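Putative L-alanine-DL-glutamate epimerase (Burkholderia xenovorans, PDB 3GO2) probably acts as a magnesium-dependent racemase or epimerase of the mandelate racemase/muconate lactonizing enzyme family. Local coordinates at the interface of chains A and B and the interface of chains A and C. Sequence-based numbering; all coordinates share one arbitrary frame. Chains: chain A/B/C, Putative L-alanine-DL-glutamate epimerase.

Contact 1: the interface of chains A and B. Residues chain A 179-182, 185, 187, 189; chain B 70-71, 74-75, 77.
The end of helix 65-76 of chain B and the 3-10 turn 77-79 that follows it meet the 3-10 turn 179-181 of chain A and the loop running on to A:Leu189. The patch is part of a two-fold symmetric face joining two copies in the deposited assembly, so it recurs with the chains exchanged; the structure alone does not show its role in solution. B:Cys74 lies at its centre: CB packs against the methyl CB of A:Ala182 at 3.6 Å, and SG, anti to the carbonyl carbon (chi1 -71°), turns toward the carbonyls of A:Pro179 and A:Gly180. Small residues suit this place because helix and turn come close together. A:Phe185 has CG anti to its backbone N (chi1 180°), which brings the ring's rim onto the helix; CE1 is 3.8 Å from CA of B:Glu71, and CZ touches the methyl of B:Ala70. CD of A:Pro187 sits over one face of that ring and should steady it. The CE1 edge of A:Phe181 comes near CB of B:Arg77, while A:Leu189 meets the guanidinium tip to tip through CD1. B:Arg77, extended from CG to NE, is long enough to reach polar backbone past these apolar neighbours. NH1 and NH2 share water 1, which also binds the carbonyl O of A:Pro187 at 2.8 Å. NH1 gives a hydrogen bond of 2.9 Å to the carbonyl O of A:Gly180, arriving in the carbonyl plane on a lone pair.

Contact 2: the interface of chains A and C. Residues chain A 288, 312, 314, 337-340; chain C 187-188, 190-191, 225, 227.
C:Lys225, just before helix 226-235, crosses A:Asn314 at about a right angle. Its CB lies 3.5 Å from the carbonyl O of A:Asp312; CG passes the amide of A:Asn314; the bend at chi2 (-59°) then turns CD past CB of A:Asp312; CE nears OD1 of A:Asn314. A second bend at chi4 turns NZ onto an in-plane lone pair of that OD1, at 2.8 Å. An asparagine suits this place because its other end donates: ND2 of A:Asn314 bonds the carbonyl O of C:Ala188 at 2.8 Å and OD1 of C:Asn190 at 2.8 Å. Both acceptors lie in its amide plane, fixing its rotation, though ND2 stands above their carbonyl planes, off the lone pairs. The C:Asn190 amide, turned 84° from it, donates through ND2 to the carbonyl O of A:Leu339. Nearby C:Glu227, extended beyond CG, offers the syn lone pair of OE2 to NE of A:Arg340 in a salt bridge of 2.8 Å. NH2 of A:Arg340 shares water 4 with OE2, and the carboxylate rests on CG2 of A:Val288. Waters 2 and 3 join C:Glu227 to the backbone of A:Asp312 and A:Asn314. The site contributes a polar A-C junction to the deposited assembly, which may not be the one in solution.

Contact 3: the interface of chains A and C. Residues chain A 261-264, 287; chain C 227, 230-231, 234.
This is a largely water-mediated polar interface between two copies of the protein, joining chains A and C of the deposited eight-chain assembly, although the structure alone does not show that this pairing is used in solution. C:Arg234 buries the most surface here. Its CG is anti to the carbonyl carbon (chi1 -68°) and its chain runs extended to NE, a length that carries the guanidinium from its helix to the backbone of chain A. The carbonyl O of A:Pro262 stands over one face near NE, above the plane rather than in it; CB of C:Leu230 lies toward the rim of the opposite face. NH1 also touches CD of A:Pro264, 3.7 Å away, a rigid apolar ring beside a flat cation. NH1 and NH2 turn to water: NH1 binds water 6 at 2.9 Å and NH2 binds water 7 at 2.9 Å. OD1 of A:Asp287 meets water 6 and OD2 meets water 7 at 2.7 Å, so acid and base face each other through two bridging waters that may soften their attraction. Water 6 also meets the carbonyl O of C:Glu227, and water 7 that of A:His263. A:Ser261 braces this turn, its OG donating to the carbonyl O of A:His263 at 2.7 Å. Helix 226-235 of chain C thus lies against the loop leading into strand 265-267 and the residue just before strand 288-291 of chain A.

Contact 4: the interface of chains A and C. Residues chain A 258-259, 281-282, 284; chain C 230, 252, 256, 259-260.
Stacking dominates where A:Arg258, on helix 251-259 of chain A, meets C:Tyr256 on the same helix of chain C. The guanidinium lies flat on the phenol ring, the planes 4° apart, with NH1 3.6 Å from the ring centroid in a cation-pi contact. Arginine suits this role because it can stack and donate at once: at its edge, NH1 gives a nearly straight hydrogen bond of 3.0 Å to the carbonyl O of A:Asn284, which should hold the group flat. The imidazole of C:His260 approaches the other face of the tyrosine near its rim, so the ring is sandwiched.

Among the hydrogen bonds, the imidazole is gripped at both nitrogens. ND1 donates to the carbonyl O of C:Tyr256 at 2.8 Å. NE2 faces both oxygens of A:Asn259, which suits an asparagine here: it donates in the ring plane to a lone pair of the carbonyl O at 2.8 Å, and OD1 is also 2.8 Å away. Donation from both nitrogens would suggest a protonated histidine, though the charge is not seen. OH of C:Tyr256 lies 3.1 Å from the carbonyl O of A:Arg258, a likely hydrogen bond, and shares water 8 with it. C:Gln252, extended, sends NE2 to the carbonyl O of A:Phe281 at 2.8 Å.

Carbon contacts add to the stack, with CB of A:Asn284 beside CD1 of C:Tyr256. In the deposited assembly the site probably holds helix 251-259 of chain C against chain A; the structure alone does not show this pairing in solution.

Contact 1: the interface of chains A and B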
loop_
_atom_site.group_PDB
_atom_site.type_symbol
_atom_site.label_atom_id
_atom_site.label_comp_id
_atom_site.label_asym_id
_atom_site.label_seq_id
_atom_site.Cartn_x
_atom_site.Cartn_y
_atom_site.Cartn_z
ATOM N N PRO A 179 15.674 23.186 22.118
ATOM C CA PRO A 179 15.815 23.849 20.814
ATOM C C PRO A 179 14.527 23.837 19.968
ATOM O O PRO A 179 14.312 24.726 19.139
ATOM C CB PRO A 179 16.925 23.041 20.129
ATOM C CG PRO A 179 16.814 21.701 20.705
ATOM C CD PRO A 179 16.459 21.952 22.180
ATOM N N GLY A 180 13.679 22.838 20.133
ATOM C CA GLY A 180 12.421 22.829 19.390
ATOM C C GLY A 180 11.530 24.018 19.694
ATOM O O GLY A 180 10.675 24.381 18.876
ATOM N N PHE A 181 11.732 24.614 20.875
ATOM C CA PHE A 181 11.041 25.843 21.272
ATOM C C PHE A 181 11.984 27.054 21.336
ATOM O O PHE A 181 11.657 28.075 21.992
ATOM C CB PHE A 181 10.329 25.652 22.619
ATOM C CG PHE A 181 9.336 24.521 22.668
ATOM C CD1 PHE A 181 8.531 24.189 21.583
ATOM C CD2 PHE A 181 9.121 23.835 23.858
ATOM C CE1 PHE A 181 7.602 23.167 21.662
ATOM C CE2 PHE A 181 8.185 22.820 23.932
ATOM C CZ PHE A 181 7.424 22.495 22.844
ATOM N N ALA A 182 13.110 26.942 20.606
ATOM C CA ALA A 182 14.106 28.004 20.398
ATOM C C ALA A 182 14.815 28.431 21.676
ATOM O O ALA A 182 15.236 29.589 21.803
ATOM C CB ALA A 182 13.485 29.203 19.677
ATOM N N PHE A 185 18.238 28.846 20.284
ATOM C CA PHE A 185 17.861 28.897 18.882
ATOM C C PHE A 185 18.915 28.142 18.105
ATOM O O PHE A 185 20.054 28.621 17.910
ATOM C CB PHE A 185 17.747 30.324 18.368
ATOM C CG PHE A 185 17.358 30.402 16.910
ATOM C CD1 PHE A 185 16.063 30.104 16.516
ATOM C CD2 PHE A 185 18.285 30.734 15.945
ATOM C CE1 PHE A 185 15.701 30.151 15.198
ATOM C CE2 PHE A 185 17.912 30.787 14.596
ATOM C CZ PHE A 185 16.610 30.506 14.243
ATOM N N PRO A 187 17.885 25.776 15.037
ATOM C CA PRO A 187 16.667 25.238 14.465
ATOM C C PRO A 187 16.770 23.901 13.733
ATOM O O PRO A 187 15.734 23.282 13.430
ATOM C CB PRO A 187 16.213 26.359 13.525
ATOM C CG PRO A 187 17.475 27.075 13.147
ATOM C CD PRO A 187 18.300 27.041 14.389
ATOM N N LEU A 189 17.811 21.282 15.136
ATOM C CA LEU A 189 17.485 20.328 16.191
ATOM C C LEU A 189 18.385 19.086 16.140
ATOM O O LEU A 189 17.960 17.978 16.454
ATOM C CB LEU A 189 15.999 19.914 16.131
ATOM C CG LEU A 189 14.982 21.030 15.908
ATOM C CD1 LEU A 189 13.548 20.466 15.945
ATOM C CD2 LEU A 189 15.126 22.185 16.942
ATOM N N ALA B 70 11.687 30.744 11.297
ATOM C CA ALA B 70 12.167 29.574 11.997
ATOM C C ALA B 70 11.966 29.742 13.491
ATOM O O ALA B 70 11.476 28.841 14.148
ATOM C CB ALA B 70 13.667 29.299 11.682
ATOM N N GLU B 71 12.239 30.935 14.009
ATOM C CA GLU B 71 12.081 31.177 15.451
ATOM C C GLU B 71 10.610 31.158 15.849
ATOM O O GLU B 71 10.224 30.583 16.879
ATOM C CB GLU B 71 12.702 32.516 15.820
ATOM C CG GLU B 71 12.623 32.805 17.328
ATOM C CD GLU B 71 13.263 34.133 17.719
ATOM O OE1 GLU B 71 13.204 35.094 16.951
ATOM O OE2 GLU B 71 13.800 34.212 18.828
ATOM N N CYS B 74 9.227 27.705 16.020
ATOM C CA CYS B 74 9.661 27.102 17.277
ATOM C C CYS B 74 8.773 27.559 18.438
ATOM O O CYS B 74 8.295 26.733 19.224
ATOM C CB CYS B 74 11.115 27.440 17.590
ATOM S SG CYS B 74 12.353 26.639 16.555
ATOM N N LEU B 75 8.549 28.873 18.532
ATOM C CA LEU B 75 7.852 29.451 19.669
ATOM C C LEU B 75 6.391 29.057 19.730
ATOM O O LEU B 75 5.804 29.057 20.815
ATOM C CB LEU B 75 7.944 30.977 19.634
ATOM C CG LEU B 75 9.339 31.558 19.784
ATOM C CD1 LEU B 75 9.275 33.102 19.608
ATOM C CD2 LEU B 75 9.976 31.136 21.122
ATOM N N ARG B 77 5.191 26.151 18.014
ATOM C CA ARG B 77 5.119 24.795 17.444
ATOM C C ARG B 77 3.880 24.002 17.888
ATOM O O ARG B 77 3.216 23.389 17.052
ATOM C CB ARG B 77 6.405 24.004 17.725
ATOM C CG ARG B 77 7.042 23.336 16.554
ATOM C CD ARG B 77 8.313 22.556 16.991
ATOM N NE ARG B 77 9.052 22.125 15.804
ATOM C CZ ARG B 77 10.194 22.611 15.374
ATOM N NH1 ARG B 77 10.897 23.534 16.066
ATOM N NH2 ARG B 77 10.680 22.120 14.239
HETATM O O HOH W 1 13.054 23.983 14.048
#

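Contact 2: the interface of chains A and C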
loop_
_atom_site.group_PDB
_atom_site.type_symbol
_atom_site.label_atom_id
_atom_site.label_comp_id
_atom_site.label_asym_id
_atom_site.label_seq_id
_atom_site.Cartn_x
_atom_site.Cartn_y
_atom_site.Cartn_z
ATOM N N VAL A 288 1.243 4.958 23.168
ATOM C CA VAL A 288 0.281 5.717 23.990
ATOM C C VAL A 288 -0.057 7.031 23.328
ATOM O O VAL A 288 0.842 7.713 22.838
ATOM C CB VAL A 288 0.872 5.987 25.369
ATOM C CG1 VAL A 288 -0.066 6.869 26.210
ATOM C CG2 VAL A 288 1.181 4.649 26.084
ATOM N N ASP A 312 -6.732 -0.299 20.052
ATOM C CA ASP A 312 -6.103 -0.841 21.268
ATOM C C ASP A 312 -4.927 0.024 21.716
ATOM O O ASP A 312 -3.867 -0.483 22.084
ATOM C CB ASP A 312 -5.686 -2.316 21.099
ATOM C CG ASP A 312 -6.864 -3.282 21.119
ATOM O OD1 ASP A 312 -7.893 -3.007 21.779
ATOM O OD2 ASP A 312 -6.750 -4.333 20.466
ATOM N N ASN A 314 -4.071 2.980 24.581
ATOM C CA ASN A 314 -4.504 3.669 25.778
ATOM C C ASN A 314 -4.062 5.125 25.718
ATOM O O ASN A 314 -3.073 5.479 25.039
ATOM C CB ASN A 314 -3.939 2.972 27.028
ATOM C CG ASN A 314 -4.638 1.661 27.317
ATOM O OD1 ASN A 314 -5.621 1.329 26.668
ATOM N ND2 ASN A 314 -4.115 0.894 28.285
ATOM N N PRO A 337 -12.225 3.978 29.616
ATOM C CA PRO A 337 -11.682 2.671 29.996
ATOM C C PRO A 337 -10.208 2.532 29.661
ATOM O O PRO A 337 -9.431 2.028 30.485
ATOM C CB PRO A 337 -12.485 1.672 29.145
ATOM C CG PRO A 337 -13.005 2.474 28.013
ATOM C CD PRO A 337 -13.264 3.846 28.584
ATOM N N ASN A 338 -9.827 2.981 28.476
ATOM C CA ASN A 338 -8.481 2.774 27.948
ATOM C C ASN A 338 -7.510 3.870 28.425
ATOM O O ASN A 338 -6.946 4.606 27.630
ATOM C CB ASN A 338 -8.507 2.637 26.407
ATOM C CG ASN A 338 -9.211 3.813 25.699
ATOM O OD1 ASN A 338 -10.296 4.229 26.110
ATOM N ND2 ASN A 338 -8.610 4.311 24.618
ATOM N N LEU A 339 -7.348 3.973 29.751
ATOM C CA LEU A 339 -6.547 5.017 30.383
ATOM C C LEU A 339 -5.168 4.488 30.764
ATOM O O LEU A 339 -5.048 3.576 31.601
ATOM C CB LEU A 339 -7.248 5.562 31.633
ATOM C CG LEU A 339 -6.494 6.617 32.443
ATOM C CD1 LEU A 339 -6.473 7.980 31.736
ATOM C CD2 LEU A 339 -7.114 6.748 33.850
ATOM N N ARG A 340 -4.123 5.067 30.181
ATOM C CA ARG A 340 -2.761 4.635 30.489
ATOM C C ARG A 340 -2.314 5.036 31.893
ATOM O O ARG A 340 -1.791 4.200 32.669
ATOM C CB ARG A 340 -1.734 5.218 29.480
ATOM C CG ARG A 340 -0.301 4.724 29.753
ATOM C CD ARG A 340 -0.223 3.237 29.528
ATOM N NE ARG A 340 1.033 2.616 29.909
ATOM C CZ ARG A 340 1.301 2.103 31.112
ATOM N NH1 ARG A 340 0.437 2.210 32.117
ATOM N NH2 ARG A 340 2.461 1.510 31.322
ATOM N N PRO C 187 -9.891 -2.234 33.280
ATOM C CA PRO C 187 -10.148 -2.397 31.863
ATOM C C PRO C 187 -9.130 -1.796 30.896
ATOM O O PRO C 187 -9.170 -2.102 29.690
ATOM C CB PRO C 187 -11.528 -1.756 31.696
ATOM C CG PRO C 187 -11.617 -0.744 32.799
ATOM C CD PRO C 187 -10.912 -1.391 33.944
ATOM N N ALA C 188 -8.218 -0.954 31.383
ATOM C CA ALA C 188 -7.146 -0.441 30.539
ATOM C C ALA C 188 -6.152 -1.539 30.123
ATOM O O ALA C 188 -5.492 -1.421 29.084
ATOM C CB ALA C 188 -6.418 0.702 31.245
ATOM N N ASN C 190 -3.357 -2.356 31.459
ATOM C CA ASN C 190 -1.947 -1.961 31.532
ATOM C C ASN C 190 -1.114 -3.094 32.144
ATOM O O ASN C 190 -1.617 -3.882 32.970
ATOM C CB ASN C 190 -1.781 -0.686 32.355
ATOM C CG ASN C 190 -2.467 0.513 31.713
ATOM O OD1 ASN C 190 -2.341 0.730 30.501
ATOM N ND2 ASN C 190 -3.194 1.301 32.529
ATOM N N VAL C 191 0.154 -3.108 31.753
ATOM C CA VAL C 191 1.183 -4.005 32.276
ATOM C C VAL C 191 2.196 -3.157 33.053
ATOM O O VAL C 191 2.665 -2.135 32.569
ATOM C CB VAL C 191 1.873 -4.736 31.104
ATOM C CG1 VAL C 191 3.101 -5.536 31.576
ATOM C CG2 VAL C 191 0.865 -5.652 30.383
ATOM N N LYS C 225 -2.792 -4.545 25.964
ATOM C CA LYS C 225 -2.808 -3.868 24.685
ATOM C C LYS C 225 -1.443 -4.078 24.012
ATOM O O LYS C 225 -0.460 -4.433 24.668
ATOM C CB LYS C 225 -3.075 -2.387 24.875
ATOM C CG LYS C 225 -4.292 -2.075 25.762
ATOM C CD LYS C 225 -5.599 -2.648 25.242
ATOM C CE LYS C 225 -6.797 -2.283 26.134
ATOM N NZ LYS C 225 -7.228 -0.834 26.020
ATOM N N GLU C 227 1.003 -2.159 23.438
ATOM C CA GLU C 227 2.027 -1.575 24.293
ATOM C C GLU C 227 2.509 -2.562 25.352
ATOM O O GLU C 227 3.708 -2.695 25.588
ATOM C CB GLU C 227 1.459 -0.353 25.013
ATOM C CG GLU C 227 2.426 0.264 26.028
ATOM C CD GLU C 227 1.785 1.291 26.946
ATOM O OE1 GLU C 227 0.538 1.456 26.940
ATOM O OE2 GLU C 227 2.560 1.920 27.711
HETATM O O HOH W 2 -1.194 -0.128 22.832
HETATM O O HOH W 3 -1.339 1.717 24.913
HETATM O O HOH W 4 4.725 1.728 29.474
#

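Contact 3: the interface of chains A and C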
loop_
_atom_site.group_PDB
_atom_site.type_symbol
_atom_site.label_atom_id
_atom_site.label_comp_id
_atom_site.label_asym_id
_atom_site.label_seq_id
_atom_site.Cartn_x
_atom_site.Cartn_y
_atom_site.Cartn_z
ATOM N N SER A 261 12.285 1.546 18.305
ATOM C CA SER A 261 12.397 1.876 19.714
ATOM C C SER A 261 12.264 0.656 20.593
ATOM O O SER A 261 11.328 -0.109 20.399
ATOM C CB SER A 261 11.293 2.850 20.104
ATOM O OG SER A 261 11.410 3.205 21.476
ATOM N N PRO A 262 13.149 0.511 21.605
ATOM C CA PRO A 262 12.964 -0.544 22.607
ATOM C C PRO A 262 12.146 -0.048 23.781
ATOM O O PRO A 262 11.932 -0.784 24.735
ATOM C CB PRO A 262 14.397 -0.848 23.055
ATOM C CG PRO A 262 15.064 0.461 22.994
ATOM C CD PRO A 262 14.445 1.188 21.784
ATOM N N HIS A 263 11.682 1.194 23.701
ATOM C CA HIS A 263 10.817 1.800 24.703
ATOM C C HIS A 263 9.443 2.144 24.151
ATOM O O HIS A 263 9.304 2.451 22.980
ATOM C CB HIS A 263 11.417 3.115 25.169
ATOM C CG HIS A 263 12.832 2.999 25.628
ATOM N ND1 HIS A 263 13.199 2.163 26.648
ATOM C CD2 HIS A 263 13.966 3.597 25.194
ATOM C CE1 HIS A 263 14.506 2.254 26.837
ATOM N NE2 HIS A 263 14.997 3.109 25.965
ATOM N N PRO A 264 8.432 2.165 25.015
ATOM C CA PRO A 264 7.125 2.652 24.568
ATOM C C PRO A 264 7.224 4.105 24.126
ATOM O O PRO A 264 7.908 4.896 24.787
ATOM C CB PRO A 264 6.230 2.499 25.824
ATOM C CG PRO A 264 6.978 1.475 26.677
ATOM C CD PRO A 264 8.418 1.695 26.414
ATOM N N ASP A 287 2.700 3.913 20.978
ATOM C CA ASP A 287 2.187 3.038 22.018
ATOM C C ASP A 287 1.042 3.699 22.794
ATOM O O ASP A 287 0.024 3.047 23.104
ATOM C CB ASP A 287 3.293 2.640 22.984
ATOM C CG ASP A 287 4.318 1.743 22.345
ATOM O OD1 ASP A 287 4.144 0.515 22.408
ATOM O OD2 ASP A 287 5.286 2.247 21.729
ATOM N N GLU C 227 1.003 -2.159 23.438
ATOM C CA GLU C 227 2.027 -1.575 24.293
ATOM C C GLU C 227 2.509 -2.562 25.352
ATOM O O GLU C 227 3.708 -2.695 25.588
ATOM C CB GLU C 227 1.459 -0.353 25.013
ATOM C CG GLU C 227 2.426 0.264 26.028
ATOM C CD GLU C 227 1.785 1.291 26.946
ATOM O OE1 GLU C 227 0.538 1.456 26.940
ATOM O OE2 GLU C 227 2.560 1.920 27.711
ATOM N N LEU C 230 4.272 -5.797 24.077
ATOM C CA LEU C 230 5.674 -5.488 23.766
ATOM C C LEU C 230 6.512 -5.462 25.043
ATOM O O LEU C 230 7.622 -5.999 25.075
ATOM C CB LEU C 230 5.786 -4.163 23.028
ATOM C CG LEU C 230 5.235 -4.104 21.585
ATOM C CD1 LEU C 230 4.852 -2.648 21.132
ATOM C CD2 LEU C 230 6.228 -4.739 20.612
ATOM N N LYS C 231 5.959 -4.891 26.106
ATOM C CA LYS C 231 6.682 -4.834 27.376
ATOM C C LYS C 231 6.972 -6.264 27.880
ATOM O O LYS C 231 8.073 -6.562 28.382
ATOM C CB LYS C 231 5.906 -4.037 28.412
ATOM C CG LYS C 231 5.940 -2.542 28.108
ATOM C CD LYS C 231 4.925 -1.753 28.889
ATOM C CE LYS C 231 5.199 -1.728 30.366
ATOM N NZ LYS C 231 6.106 -0.651 30.780
ATOM N N ARG C 234 9.696 -7.924 25.685
ATOM C CA ARG C 234 11.017 -7.396 26.051
ATOM C C ARG C 234 11.533 -7.968 27.360
ATOM O O ARG C 234 12.726 -8.311 27.474
ATOM C CB ARG C 234 10.973 -5.882 26.177
ATOM C CG ARG C 234 10.763 -5.170 24.900
ATOM C CD ARG C 234 10.326 -3.736 25.149
ATOM N NE ARG C 234 9.911 -3.153 23.891
ATOM C CZ ARG C 234 8.997 -2.181 23.736
ATOM N NH1 ARG C 234 8.374 -1.648 24.779
ATOM N NH2 ARG C 234 8.693 -1.784 22.500
HETATM O O HOH W 5 -1.339 1.717 24.913
HETATM O O HOH W 6 5.586 -0.775 24.426
HETATM O O HOH W 7 7.543 0.743 21.529
#

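Contact 4: the interface of chains A and C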
loop_
_atom_site.group_PDB
_atom_site.type_symbol
_atom_site.label_atom_id
_atom_site.label_comp_id
_atom_site.label_asym_id
_atom_site.label_seq_id
_atom_site.Cartn_x
_atom_site.Cartn_y
_atom_site.Cartn_z
ATOM N N ARG A 258 9.322 4.807 16.206
ATOM C CA ARG A 258 8.738 3.804 17.101
ATOM C C ARG A 258 9.188 2.393 16.709
ATOM O O ARG A 258 9.537 1.568 17.564
ATOM C CB ARG A 258 7.225 3.891 17.152
ATOM C CG ARG A 258 6.608 2.979 18.215
ATOM C CD ARG A 258 5.206 2.634 17.882
ATOM N NE ARG A 258 4.615 1.727 18.873
ATOM C CZ ARG A 258 3.531 0.999 18.652
ATOM N NH1 ARG A 258 2.886 1.026 17.467
ATOM N NH2 ARG A 258 3.077 0.217 19.609
ATOM N N ASN A 259 9.193 2.119 15.407
ATOM C CA ASN A 259 9.535 0.791 14.911
ATOM C C ASN A 259 10.929 0.368 15.328
ATOM O O ASN A 259 11.203 -0.840 15.425
ATOM C CB ASN A 259 9.403 0.759 13.394
ATOM C CG ASN A 259 9.452 -0.631 12.835
ATOM O OD1 ASN A 259 8.951 -1.579 13.449
ATOM N ND2 ASN A 259 10.046 -0.772 11.647
ATOM N N PHE A 281 -2.273 6.902 14.133
ATOM C CA PHE A 281 -2.726 5.551 14.446
ATOM C C PHE A 281 -2.626 4.655 13.197
ATOM O O PHE A 281 -2.217 3.483 13.290
ATOM C CB PHE A 281 -4.147 5.568 15.001
ATOM C CG PHE A 281 -4.323 6.306 16.334
ATOM C CD1 PHE A 281 -3.264 6.846 17.042
ATOM C CD2 PHE A 281 -5.593 6.412 16.897
ATOM C CE1 PHE A 281 -3.465 7.503 18.241
ATOM C CE2 PHE A 281 -5.796 7.069 18.100
ATOM C CZ PHE A 281 -4.725 7.607 18.777
ATOM N N ASP A 282 -2.980 5.195 12.034
ATOM C CA ASP A 282 -2.889 4.424 10.780
ATOM C C ASP A 282 -1.448 3.957 10.494
ATOM O O ASP A 282 -1.242 2.886 9.901
ATOM C CB ASP A 282 -3.399 5.265 9.619
ATOM C CG ASP A 282 -4.922 5.431 9.634
ATOM O OD1 ASP A 282 -5.614 4.764 10.419
ATOM O OD2 ASP A 282 -5.386 6.220 8.810
ATOM N N ASN A 284 0.813 3.243 12.871
ATOM C CA ASN A 284 1.388 2.522 14.027
ATOM C C ASN A 284 2.452 3.363 14.706
ATOM O O ASN A 284 3.483 2.844 15.163
ATOM C CB ASN A 284 2.014 1.182 13.620
ATOM C CG ASN A 284 1.011 0.206 13.141
ATOM O OD1 ASN A 284 0.016 -0.035 13.809
ATOM N ND2 ASN A 284 1.275 -0.406 11.983
ATOM N N LEU C 230 4.272 -5.797 24.077
ATOM C CA LEU C 230 5.674 -5.488 23.766
ATOM C C LEU C 230 6.512 -5.462 25.043
ATOM O O LEU C 230 7.622 -5.999 25.075
ATOM C CB LEU C 230 5.786 -4.163 23.028
ATOM C CG LEU C 230 5.235 -4.104 21.585
ATOM C CD1 LEU C 230 4.852 -2.648 21.132
ATOM C CD2 LEU C 230 6.228 -4.739 20.612
ATOM N N GLN C 252 -3.625 -5.076 12.771
ATOM C CA GLN C 252 -2.470 -4.152 12.685
ATOM C C GLN C 252 -1.636 -4.157 13.983
ATOM O O GLN C 252 -0.401 -4.221 13.948
ATOM C CB GLN C 252 -2.959 -2.729 12.306
ATOM C CG GLN C 252 -1.937 -1.643 12.358
ATOM C CD GLN C 252 -2.543 -0.222 12.188
ATOM O OE1 GLN C 252 -3.647 -0.046 11.671
ATOM N NE2 GLN C 252 -1.824 0.774 12.668
ATOM N N TYR C 256 2.145 -5.635 14.568
ATOM C CA TYR C 256 3.220 -4.801 15.120
ATOM C C TYR C 256 3.938 -5.572 16.222
ATOM O O TYR C 256 5.178 -5.612 16.285
ATOM C CB TYR C 256 2.672 -3.437 15.627
ATOM C CG TYR C 256 3.787 -2.512 16.007
ATOM C CD1 TYR C 256 4.330 -1.637 15.067
ATOM C CD2 TYR C 256 4.362 -2.559 17.263
ATOM C CE1 TYR C 256 5.369 -0.816 15.377
ATOM C CE2 TYR C 256 5.446 -1.743 17.590
ATOM C CZ TYR C 256 5.954 -0.886 16.636
ATOM O OH TYR C 256 7.026 -0.084 16.927
ATOM N N ASN C 259 6.093 -8.396 14.790
ATOM C CA ASN C 259 7.271 -7.875 14.106
ATOM C C ASN C 259 8.392 -7.546 15.071
ATOM O O ASN C 259 9.570 -7.561 14.676
ATOM C CB ASN C 259 6.892 -6.643 13.295
ATOM C CG ASN C 259 7.968 -6.221 12.340
ATOM O OD1 ASN C 259 8.671 -7.060 11.767
ATOM N ND2 ASN C 259 8.103 -4.907 12.142
ATOM N N HIS C 260 8.031 -7.237 16.323
ATOM C CA HIS C 260 8.982 -6.990 17.393
ATOM C C HIS C 260 9.157 -8.131 18.393
ATOM O O HIS C 260 9.738 -7.925 19.470
ATOM C CB HIS C 260 8.571 -5.704 18.097
ATOM C CG HIS C 260 8.645 -4.519 17.200
ATOM N ND1 HIS C 260 7.624 -4.174 16.349
ATOM C CD2 HIS C 260 9.650 -3.645 16.960
ATOM C CE1 HIS C 260 7.992 -3.130 15.628
ATOM N NE2 HIS C 260 9.213 -2.785 15.982
HETATM O O HOH W 8 8.381 -0.490 19.249
#

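Contacts 2, 3 and 4 belong to one face between chains A and C: the centres of their C-alpha atoms lie about 13 Å apart for contacts 2 and 3, 9 Å for contacts 3 and 4, and 15 Å for contacts 2 and 4. Helix 226-235 of chain C threads all three, C:Glu227 joining contacts 2 and 3 and C:Leu230 joining contacts 3 and 4. Contact 1 uses another face of chain A, about 29 to 33 Å from the others. Chain A thus binds two neighbours through separate surfaces, a two-fold one and one without exact two-fold symmetry, which is consistent with the deposited assembly extending beyond a dimer.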